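Long-range contact in poly-beta-1,6-N-acetyl-D-glucosamine N-deacetylase (Aggregatibacter actinomycetemcomitans, PDB 4U10), which probably removes acetyl groups from the N-acetylglucosamine units of poly-beta-1,6-N-acetyl-D-glucosamine by hydrolysis, this chain being the zinc-binding polysaccharide deacetylase part of a longer protein: residues Q27-L41 with L249-L263. Numbering follows the deposited sequence.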
ATOM      1  N   GLN A  27       9.307   1.739  -9.047  1.00 21.17           N
ATOM      2  CA  GLN A  27       8.160   0.977  -9.586  1.00 21.46           C
ATOM      3  C   GLN A  27       7.093   1.812 -10.277  1.00 20.99           C
ATOM      4  O   GLN A  27       5.928   1.378 -10.392  1.00 19.69           O
ATOM      5  CB  GLN A  27       7.549   0.118  -8.472  1.00 24.00           C
ATOM      6  CG  GLN A  27       8.346  -1.171  -8.268  1.00 26.45           C
ATOM      7  CD  GLN A  27       9.706  -0.957  -7.618  1.00 30.38           C
ATOM      8  OE1 GLN A  27       9.782  -0.516  -6.474  1.00 28.94           O
ATOM      9  NE2 GLN A  27      10.789  -1.325  -8.340  1.00 32.89           N
ATOM     10  N   THR A  28       7.440   3.028 -10.709  1.00 18.77           N
ATOM     11  CA  THR A  28       6.494   3.805 -11.472  1.00 19.31           C
ATOM     12  C   THR A  28       6.298   3.148 -12.853  1.00 19.89           C
ATOM     13  O   THR A  28       7.264   2.793 -13.514  1.00 21.62           O
ATOM     14  CB  THR A  28       6.926   5.273 -11.634  1.00 18.81           C
ATOM     15  OG1 THR A  28       7.077   5.895 -10.348  1.00 17.95           O
ATOM     16  CG2 THR A  28       5.949   6.082 -12.478  1.00 19.12           C
ATOM     17  N   ILE A  29       5.041   2.942 -13.272  1.00 17.56           N
ATOM     18  CA  ILE A  29       4.756   2.365 -14.589  1.00 16.00           C
ATOM     19  C   ILE A  29       3.836   3.300 -15.397  1.00 16.58           C
ATOM     20  O   ILE A  29       3.396   4.311 -14.873  1.00 14.88           O
ATOM     21  CB  ILE A  29       4.132   0.988 -14.479  1.00 16.94           C
ATOM     22  CG1 ILE A  29       2.728   1.065 -13.884  1.00 14.62           C
ATOM     23  CG2 ILE A  29       5.005   0.081 -13.659  1.00 16.25           C
ATOM     24  CD1 ILE A  29       2.008  -0.253 -14.022  1.00 15.64           C
ATOM     25  N   SER A  30       3.596   2.953 -16.669  1.00 17.49           N
ATOM     26  CA  SER A  30       2.779   3.743 -17.566  1.00 18.82           C
ATOM     27  C   SER A  30       1.356   3.268 -17.409  1.00 17.46           C
ATOM     28  O   SER A  30       1.086   2.110 -17.039  1.00 18.33           O
ATOM     29  CB  SER A  30       3.207   3.595 -19.061  1.00 19.25           C
ATOM     30  OG  SER A  30       3.020   2.243 -19.474  1.00 19.36           O
ATOM     31  N   ALA A  31       0.458   4.187 -17.669  1.00 18.47           N
ATOM     32  CA  ALA A  31      -0.952   3.897 -17.673  1.00 18.86           C
ATOM     33  C   ALA A  31      -1.226   2.820 -18.743  1.00 19.51           C
ATOM     34  O   ALA A  31      -2.058   1.956 -18.537  1.00 21.93           O
ATOM     35  CB  ALA A  31      -1.711   5.167 -17.931  1.00 19.40           C
ATOM     36  N   ASN A  32      -0.501   2.820 -19.869  1.00 20.47           N
ATOM     37  CA  ASN A  32      -0.727   1.758 -20.874  1.00 22.06           C
ATOM     38  C   ASN A  32      -0.433   0.386 -20.334  1.00 20.69           C
ATOM     39  O   ASN A  32      -1.193  -0.596 -20.591  1.00 19.92           O
ATOM     40  CB  ASN A  32       0.110   2.004 -22.140  1.00 29.08           C
ATOM     41  CG  ASN A  32      -0.261   1.050 -23.270  1.00 37.13           C
ATOM     42  OD1 ASN A  32      -1.262   1.253 -23.955  1.00 36.02           O
ATOM     43  ND2 ASN A  32       0.532  -0.024 -23.447  1.00 36.81           N
ATOM     44  N   LEU A  33       0.659   0.284 -19.562  1.00 18.12           N
ATOM     45  CA  LEU A  33       0.999  -0.997 -18.973  1.00 20.58           C
ATOM     46  C   LEU A  33      -0.067  -1.421 -17.959  1.00 18.58           C
ATOM     47  O   LEU A  33      -0.395  -2.619 -17.893  1.00 18.77           O
ATOM     48  CB  LEU A  33       2.384  -1.047 -18.343  1.00 19.81           C
ATOM     49  CG  LEU A  33       2.733  -2.370 -17.689  1.00 23.18           C
ATOM     50  CD1 LEU A  33       2.896  -3.490 -18.717  1.00 22.05           C
ATOM     51  CD2 LEU A  33       4.037  -2.246 -16.893  1.00 24.84           C
ATOM     52  N   LEU A  34      -0.609  -0.460 -17.221  1.00 17.83           N
ATOM     53  CA  LEU A  34      -1.639  -0.725 -16.208  1.00 17.86           C
ATOM     54  C   LEU A  34      -2.900  -1.269 -16.943  1.00 17.39           C
ATOM     55  O   LEU A  34      -3.476  -2.317 -16.577  1.00 19.43           O
ATOM     56  CB  LEU A  34      -2.006   0.562 -15.442  1.00 17.73           C
ATOM     57  CG  LEU A  34      -3.163   0.432 -14.433  1.00 18.29           C
ATOM     58  CD1 LEU A  34      -2.742  -0.498 -13.289  1.00 18.25           C
ATOM     59  CD2 LEU A  34      -3.742   1.728 -13.842  1.00 17.69           C
ATOM     60  N   ILE A  35      -3.303  -0.568 -17.976  1.00 18.22           N
ATOM     61  CA  ILE A  35      -4.504  -1.000 -18.827  1.00 18.66           C
ATOM     62  C   ILE A  35      -4.311  -2.384 -19.383  1.00 19.53           C
ATOM     63  O   ILE A  35      -5.255  -3.212 -19.448  1.00 19.50           O
ATOM     64  CB  ILE A  35      -4.785   0.069 -19.904  1.00 18.38           C
ATOM     65  CG1 ILE A  35      -5.342   1.313 -19.204  1.00 19.15           C
ATOM     66  CG2 ILE A  35      -5.726  -0.432 -21.026  1.00 18.64           C
ATOM     67  CD1 ILE A  35      -5.386   2.609 -20.034  1.00 19.59           C
ATOM     68  N   SER A  36      -3.047  -2.700 -19.707  1.00 19.05           N
ATOM     69  CA  SER A  36      -2.731  -3.985 -20.294  1.00 19.22           C
ATOM     70  C   SER A  36      -2.908  -5.089 -19.283  1.00 21.42           C
ATOM     71  O   SER A  36      -3.410  -6.208 -19.603  1.00 20.69           O
ATOM     72  CB  SER A  36      -1.317  -4.000 -20.939  1.00 20.86           C
ATOM     73  OG  SER A  36      -0.316  -4.311 -20.022  1.00 21.97           O
ATOM     74  N   HIS A  37      -2.492  -4.804 -18.051  1.00 19.58           N
ATOM     75  CA  HIS A  37      -2.738  -5.711 -16.986  1.00 20.92           C
ATOM     76  C   HIS A  37      -4.275  -5.865 -16.750  1.00 19.58           C
ATOM     77  O   HIS A  37      -4.737  -6.957 -16.560  1.00 22.16           O
ATOM     78  CB  HIS A  37      -2.074  -5.244 -15.696  1.00 22.01           C
ATOM     79  CG  HIS A  37      -0.594  -5.267 -15.740  1.00 21.50           C
ATOM     80  ND1 HIS A  37       0.174  -4.695 -14.761  1.00 23.59           N
ATOM     81  CD2 HIS A  37       0.269  -5.741 -16.660  1.00 24.66           C
ATOM     82  CE1 HIS A  37       1.450  -4.867 -15.037  1.00 24.33           C
ATOM     83  NE2 HIS A  37       1.539  -5.493 -16.190  1.00 26.07           N
ATOM     84  N   PHE A  38      -4.999  -4.760 -16.712  1.00 18.83           N
ATOM     85  CA  PHE A  38      -6.468  -4.753 -16.423  1.00 19.14           C
ATOM     86  C   PHE A  38      -7.235  -5.511 -17.467  1.00 20.65           C
ATOM     87  O   PHE A  38      -8.168  -6.244 -17.159  1.00 22.61           O
ATOM     88  CB  PHE A  38      -6.998  -3.325 -16.377  1.00 18.25           C
ATOM     89  CG  PHE A  38      -6.698  -2.617 -15.096  1.00 19.24           C
ATOM     90  CD1 PHE A  38      -5.783  -3.139 -14.187  1.00 20.10           C
ATOM     91  CD2 PHE A  38      -7.280  -1.405 -14.830  1.00 19.06           C
ATOM     92  CE1 PHE A  38      -5.489  -2.459 -12.999  1.00 21.13           C
ATOM     93  CE2 PHE A  38      -6.984  -0.735 -13.662  1.00 20.74           C
ATOM     94  CZ  PHE A  38      -6.110  -1.272 -12.735  1.00 19.00           C
ATOM     95  N   ASN A  39      -6.818  -5.322 -18.713  1.00 21.99           N
ATOM     96  CA  ASN A  39      -7.289  -6.171 -19.832  1.00 23.28           C
ATOM     97  C   ASN A  39      -6.902  -7.645 -19.778  1.00 23.28           C
ATOM     98  O   ASN A  39      -7.712  -8.490 -20.093  1.00 25.92           O
ATOM     99  CB  ASN A  39      -6.762  -5.604 -21.138  1.00 22.55           C
ATOM    100  CG  ASN A  39      -7.447  -4.341 -21.514  1.00 22.12           C
ATOM    101  OD1 ASN A  39      -8.552  -4.054 -21.036  1.00 21.09           O
ATOM    102  ND2 ASN A  39      -6.802  -3.548 -22.381  1.00 22.24           N
ATOM    103  N   TRP A  40      -5.663  -7.948 -19.431  1.00 23.37           N
ATOM    104  CA  TRP A  40      -5.189  -9.295 -19.392  1.00 25.49           C
ATOM    105  C   TRP A  40      -5.904 -10.055 -18.283  1.00 29.13           C
ATOM    106  O   TRP A  40      -6.241 -11.244 -18.471  1.00 27.55           O
ATOM    107  CB  TRP A  40      -3.694  -9.338 -19.150  1.00 28.58           C
ATOM    108  CG  TRP A  40      -3.210 -10.710 -19.192  1.00 32.30           C
ATOM    109  CD1 TRP A  40      -2.775 -11.377 -20.300  1.00 34.05           C
ATOM    110  CD2 TRP A  40      -3.155 -11.653 -18.105  1.00 35.48           C
ATOM    111  NE1 TRP A  40      -2.426 -12.656 -19.968  1.00 36.25           N
ATOM    112  CE2 TRP A  40      -2.658 -12.861 -18.633  1.00 37.91           C
ATOM    113  CE3 TRP A  40      -3.475 -11.592 -16.738  1.00 36.76           C
ATOM    114  CZ2 TRP A  40      -2.469 -14.012 -17.844  1.00 40.94           C
ATOM    115  CZ3 TRP A  40      -3.277 -12.734 -15.949  1.00 39.43           C
ATOM    116  CH2 TRP A  40      -2.782 -13.929 -16.508  1.00 42.60           C
ATOM    117  N   LEU A  41      -6.149  -9.388 -17.141  1.00 24.01           N
ATOM    118  CA  LEU A  41      -6.838 -10.058 -16.052  1.00 26.28           C
ATOM    119  C   LEU A  41      -8.238 -10.466 -16.529  1.00 25.55           C
ATOM    120  O   LEU A  41      -8.624 -11.616 -16.358  1.00 24.83           O
ATOM    121  CB  LEU A  41      -6.959  -9.167 -14.781  1.00 24.09           C
ATOM    122  CG  LEU A  41      -5.663  -8.759 -14.078  1.00 22.27           C
ATOM    123  CD1 LEU A  41      -5.905  -7.663 -13.071  1.00 22.61           C
ATOM    124  CD2 LEU A  41      -5.084  -9.985 -13.406  1.00 23.33           C
ATOM    125  N   LEU A 249       4.908  -7.519  -6.467  1.00 16.67           N
ATOM    126  CA  LEU A 249       5.372  -6.151  -6.753  1.00 17.52           C
ATOM    127  C   LEU A 249       5.464  -5.878  -8.230  1.00 17.29           C
ATOM    128  O   LEU A 249       6.252  -6.520  -8.921  1.00 16.48           O
ATOM    129  CB  LEU A 249       6.763  -5.920  -6.130  1.00 19.19           C
ATOM    130  CG  LEU A 249       7.443  -4.566  -6.344  1.00 18.75           C
ATOM    131  CD1 LEU A 249       6.584  -3.484  -5.752  1.00 19.34           C
ATOM    132  CD2 LEU A 249       8.844  -4.510  -5.750  1.00 18.48           C
ATOM    133  N   ILE A 250       4.679  -4.926  -8.729  1.00 16.73           N
ATOM    134  CA  ILE A 250       4.645  -4.630 -10.124  1.00 18.41           C
ATOM    135  C   ILE A 250       5.808  -3.698 -10.512  1.00 19.07           C
ATOM    136  O   ILE A 250       6.109  -2.734  -9.833  1.00 17.32           O
ATOM    137  CB  ILE A 250       3.296  -3.981 -10.512  1.00 18.60           C
ATOM    138  CG1 ILE A 250       2.085  -4.860 -10.096  1.00 18.36           C
ATOM    139  CG2 ILE A 250       3.272  -3.695 -11.992  1.00 20.65           C
ATOM    140  CD1 ILE A 250       1.936  -6.158 -10.897  1.00 19.77           C
ATOM    141  N   ASP A 251       6.448  -3.957 -11.639  1.00 21.10           N
ATOM    142  CA  ASP A 251       7.384  -2.958 -12.195  1.00 22.38           C
ATOM    143  C   ASP A 251       7.219  -2.895 -13.712  1.00 24.65           C
ATOM    144  O   ASP A 251       6.388  -3.656 -14.309  1.00 18.45           O
ATOM    145  CB  ASP A 251       8.839  -3.273 -11.798  1.00 25.22           C
ATOM    146  CG  ASP A 251       9.267  -4.715 -12.136  1.00 25.74           C
ATOM    147  OD1 ASP A 251       9.154  -5.174 -13.295  1.00 28.68           O
ATOM    148  OD2 ASP A 251       9.791  -5.378 -11.228  1.00 27.62           O
ATOM    149  N   THR A 252       7.986  -2.010 -14.349  1.00 25.41           N
ATOM    150  CA  THR A 252       7.894  -1.850 -15.811  1.00 24.70           C
ATOM    151  C   THR A 252       8.228  -3.093 -16.594  1.00 25.99           C
ATOM    152  O   THR A 252       7.933  -3.094 -17.768  1.00 29.33           O
ATOM    153  CB  THR A 252       8.836  -0.805 -16.346  1.00 23.08           C
ATOM    154  OG1 THR A 252      10.115  -1.156 -15.890  1.00 19.91           O
ATOM    155  CG2 THR A 252       8.485   0.562 -15.874  1.00 25.51           C
ATOM    156  N   GLU A 253       8.859  -4.104 -15.990  1.00 26.63           N
ATOM    157  CA  GLU A 253       9.111  -5.410 -16.665  1.00 31.76           C
ATOM    158  C   GLU A 253       8.077  -6.476 -16.365  1.00 29.83           C
ATOM    159  O   GLU A 253       8.218  -7.631 -16.777  1.00 28.22           O
ATOM    160  CB  GLU A 253      10.469  -6.007 -16.299  1.00 35.44           C
ATOM    161  CG  GLU A 253      11.595  -5.581 -17.224  1.00 41.88           C
ATOM    162  CD  GLU A 253      12.128  -4.213 -16.882  1.00 46.56           C
ATOM    163  OE1 GLU A 253      13.332  -4.111 -16.496  1.00 56.39           O
ATOM    164  OE2 GLU A 253      11.335  -3.236 -16.992  1.00 54.87           O
ATOM    165  N   THR A 254       7.021  -6.102 -15.671  1.00 26.02           N
ATOM    166  CA  THR A 254       5.987  -7.054 -15.391  1.00 26.90           C
ATOM    167  C   THR A 254       5.085  -7.200 -16.644  1.00 27.78           C
ATOM    168  O   THR A 254       4.236  -6.361 -16.928  1.00 27.27           O
ATOM    169  CB  THR A 254       5.143  -6.689 -14.148  1.00 22.76           C
ATOM    170  OG1 THR A 254       6.000  -6.401 -13.043  1.00 21.25           O
ATOM    171  CG2 THR A 254       4.203  -7.891 -13.792  1.00 21.37           C
ATOM    172  N   GLY A 255       5.316  -8.285 -17.377  1.00 32.90           N
ATOM    173  CA  GLY A 255       4.497  -8.648 -18.527  1.00 33.46           C
ATOM    174  C   GLY A 255       3.491  -9.704 -18.156  1.00 31.33           C
ATOM    175  O   GLY A 255       3.380 -10.102 -16.988  1.00 30.84           O
ATOM    176  N   PHE A 256       2.738 -10.158 -19.146  1.00 31.19           N
ATOM    177  CA  PHE A 256       1.685 -11.151 -18.882  1.00 33.50           C
ATOM    178  C   PHE A 256       2.226 -12.481 -18.272  1.00 32.60           C
ATOM    179  O   PHE A 256       1.614 -13.098 -17.351  1.00 31.58           O
ATOM    180  CB  PHE A 256       0.918 -11.425 -20.166  1.00 35.08           C
ATOM    181  CG  PHE A 256       0.260 -10.206 -20.755  1.00 38.27           C
ATOM    182  CD1 PHE A 256      -0.018  -9.076 -19.969  1.00 39.24           C
ATOM    183  CD2 PHE A 256      -0.146 -10.203 -22.082  1.00 39.10           C
ATOM    184  CE1 PHE A 256      -0.625  -7.977 -20.509  1.00 34.39           C
ATOM    185  CE2 PHE A 256      -0.788  -9.096 -22.617  1.00 40.27           C
ATOM    186  CZ  PHE A 256      -1.024  -7.981 -21.830  1.00 38.97           C
ATOM    187  N   SER A 257       3.377 -12.936 -18.733  1.00 32.50           N
ATOM    188  CA  SER A 257       3.825 -14.262 -18.257  1.00 31.70           C
ATOM    189  C   SER A 257       4.171 -14.192 -16.760  1.00 30.34           C
ATOM    190  O   SER A 257       3.858 -15.117 -15.976  1.00 29.38           O
ATOM    191  CB  SER A 257       4.994 -14.756 -19.067  1.00 31.87           C
ATOM    192  OG  SER A 257       6.084 -13.898 -18.881  1.00 34.63           O
ATOM    193  N   THR A 258       4.784 -13.074 -16.364  1.00 31.63           N
ATOM    194  CA  THR A 258       5.035 -12.773 -14.951  1.00 31.23           C
ATOM    195  C   THR A 258       3.722 -12.822 -14.127  1.00 29.32           C
ATOM    196  O   THR A 258       3.625 -13.515 -13.110  1.00 30.80           O
ATOM    197  CB  THR A 258       5.676 -11.377 -14.793  1.00 33.94           C
ATOM    198  OG1 THR A 258       6.636 -11.146 -15.828  1.00 38.40           O
ATOM    199  CG2 THR A 258       6.365 -11.229 -13.463  1.00 33.16           C
ATOM    200  N   ILE A 259       2.709 -12.092 -14.570  1.00 28.38           N
ATOM    201  CA  ILE A 259       1.446 -12.037 -13.827  1.00 27.52           C
ATOM    202  C   ILE A 259       0.799 -13.404 -13.795  1.00 33.01           C
ATOM    203  O   ILE A 259       0.280 -13.821 -12.764  1.00 33.63           O
ATOM    204  CB  ILE A 259       0.470 -10.978 -14.400  1.00 27.76           C
ATOM    205  CG1 ILE A 259       1.000  -9.581 -14.091  1.00 27.79           C
ATOM    206  CG2 ILE A 259      -0.937 -11.103 -13.813  1.00 27.08           C
ATOM    207  CD1 ILE A 259       0.255  -8.476 -14.797  1.00 29.72           C
ATOM    208  N   LYS A 260       0.827 -14.098 -14.926  1.00 38.71           N
ATOM    209  CA  LYS A 260       0.246 -15.430 -15.019  1.00 39.81           C
ATOM    210  C   LYS A 260       0.922 -16.418 -14.095  1.00 36.21           C
ATOM    211  O   LYS A 260       0.259 -17.155 -13.377  1.00 37.93           O
ATOM    212  CB  LYS A 260       0.335 -15.960 -16.448  1.00 42.53           C
ATOM    213  CG  LYS A 260      -0.112 -17.407 -16.576  1.00 47.89           C
ATOM    214  CD  LYS A 260      -0.174 -17.858 -18.031  1.00 54.69           C
ATOM    215  CE  LYS A 260      -0.958 -19.161 -18.163  1.00 57.62           C
ATOM    216  NZ  LYS A 260      -0.710 -19.785 -19.491  1.00 59.16           N
ATOM    217  N   ASN A 261       2.244 -16.457 -14.123  1.00 39.05           N
ATOM    218  CA  ASN A 261       2.949 -17.406 -13.259  1.00 39.84           C
ATOM    219  C   ASN A 261       2.679 -17.151 -11.795  1.00 36.92           C
ATOM    220  O   ASN A 261       2.459 -18.072 -11.002  1.00 35.50           O
ATOM    221  CB  ASN A 261       4.433 -17.378 -13.574  1.00 45.92           C
ATOM    222  CG  ASN A 261       4.698 -17.901 -14.977  1.00 49.82           C
ATOM    223  OD1 ASN A 261       3.839 -18.595 -15.555  1.00 49.00           O
ATOM    224  ND2 ASN A 261       5.841 -17.537 -15.552  1.00 49.22           N
ATOM    225  N   PHE A 262       2.619 -15.885 -11.432  1.00 33.63           N
ATOM    226  CA  PHE A 262       2.263 -15.544 -10.066  1.00 32.60           C
ATOM    227  C   PHE A 262       0.867 -16.016  -9.706  1.00 31.71           C
ATOM    228  O   PHE A 262       0.660 -16.673  -8.707  1.00 32.24           O
ATOM    229  CB  PHE A 262       2.331 -14.037  -9.882  1.00 31.45           C
ATOM    230  CG  PHE A 262       2.099 -13.608  -8.490  1.00 30.90           C
ATOM    231  CD1 PHE A 262       3.151 -13.548  -7.584  1.00 30.30           C
ATOM    232  CD2 PHE A 262       0.827 -13.285  -8.068  1.00 32.98           C
ATOM    233  CE1 PHE A 262       2.925 -13.130  -6.294  1.00 33.10           C
ATOM    234  CE2 PHE A 262       0.593 -12.854  -6.779  1.00 33.46           C
ATOM    235  CZ  PHE A 262       1.649 -12.776  -5.886  1.00 35.88           C
ATOM    236  N   LEU A 263      -0.108 -15.606 -10.491  1.00 33.03           N
ATOM    237  CA  LEU A 263      -1.484 -15.918 -10.170  1.00 34.72           C
ATOM    238  C   LEU A 263      -1.744 -17.419 -10.329  1.00 39.93           C
ATOM    239  O   LEU A 263      -2.693 -17.926  -9.743  1.00 40.37           O
ATOM    240  CB  LEU A 263      -2.442 -15.058 -11.007  1.00 31.79           C
ATOM    241  CG  LEU A 263      -2.361 -13.571 -10.638  1.00 31.76           C
ATOM    242  CD1 LEU A 263      -3.338 -12.767 -11.485  1.00 32.37           C
ATOM    243  CD2 LEU A 263      -2.650 -13.315  -9.158  1.00 32.04           C
TER
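H37 and I259 form the buried part of this contact. CD1 of I259 stands over the imidazole face, nearly along the ring normal and 3.4 Å from the ring centroid, a CH-pi contact. In the ring plane, H37 NE2 donates to T254 O at 2.9 Å. The N-H...O angle is 161°, although the donor approaches from above the plane of that carbonyl. Y9 OH is hydrogen-bonded to H37 ND1, so both ring nitrogens are held and the rotation of the buried imidazole is fixed. CG2 of I250 closes in on the ring edge, 3.7 Å from H37 CE1.

In this polysaccharide deacetylase domain, the axes of the helical segments 31-41 and 256-263 come within 11.0 Å beside the mixed sheet. Strands 29-30 and 248-249, which lead toward them, both pair in parallel with strand 3-13. L249 also touches the zinc ligand H10.

Toward solvent the partners are more exposed, F256 and K260 above all, yet the packing is itself close. The W40 side chain runs trans to its backbone N (chi1 -177°), which carries the indole past F256 as far as K260. Its five-membered ring meets the F256 ring in an offset stack, centroids 4.2 Å apart and planes at 27°. F256 CE1 also lies 3.4 Å from S36 O, a van der Waals contact. K260 touches the indole through CB, 3.7 Å from W40 CZ2, while its extended chain leads away.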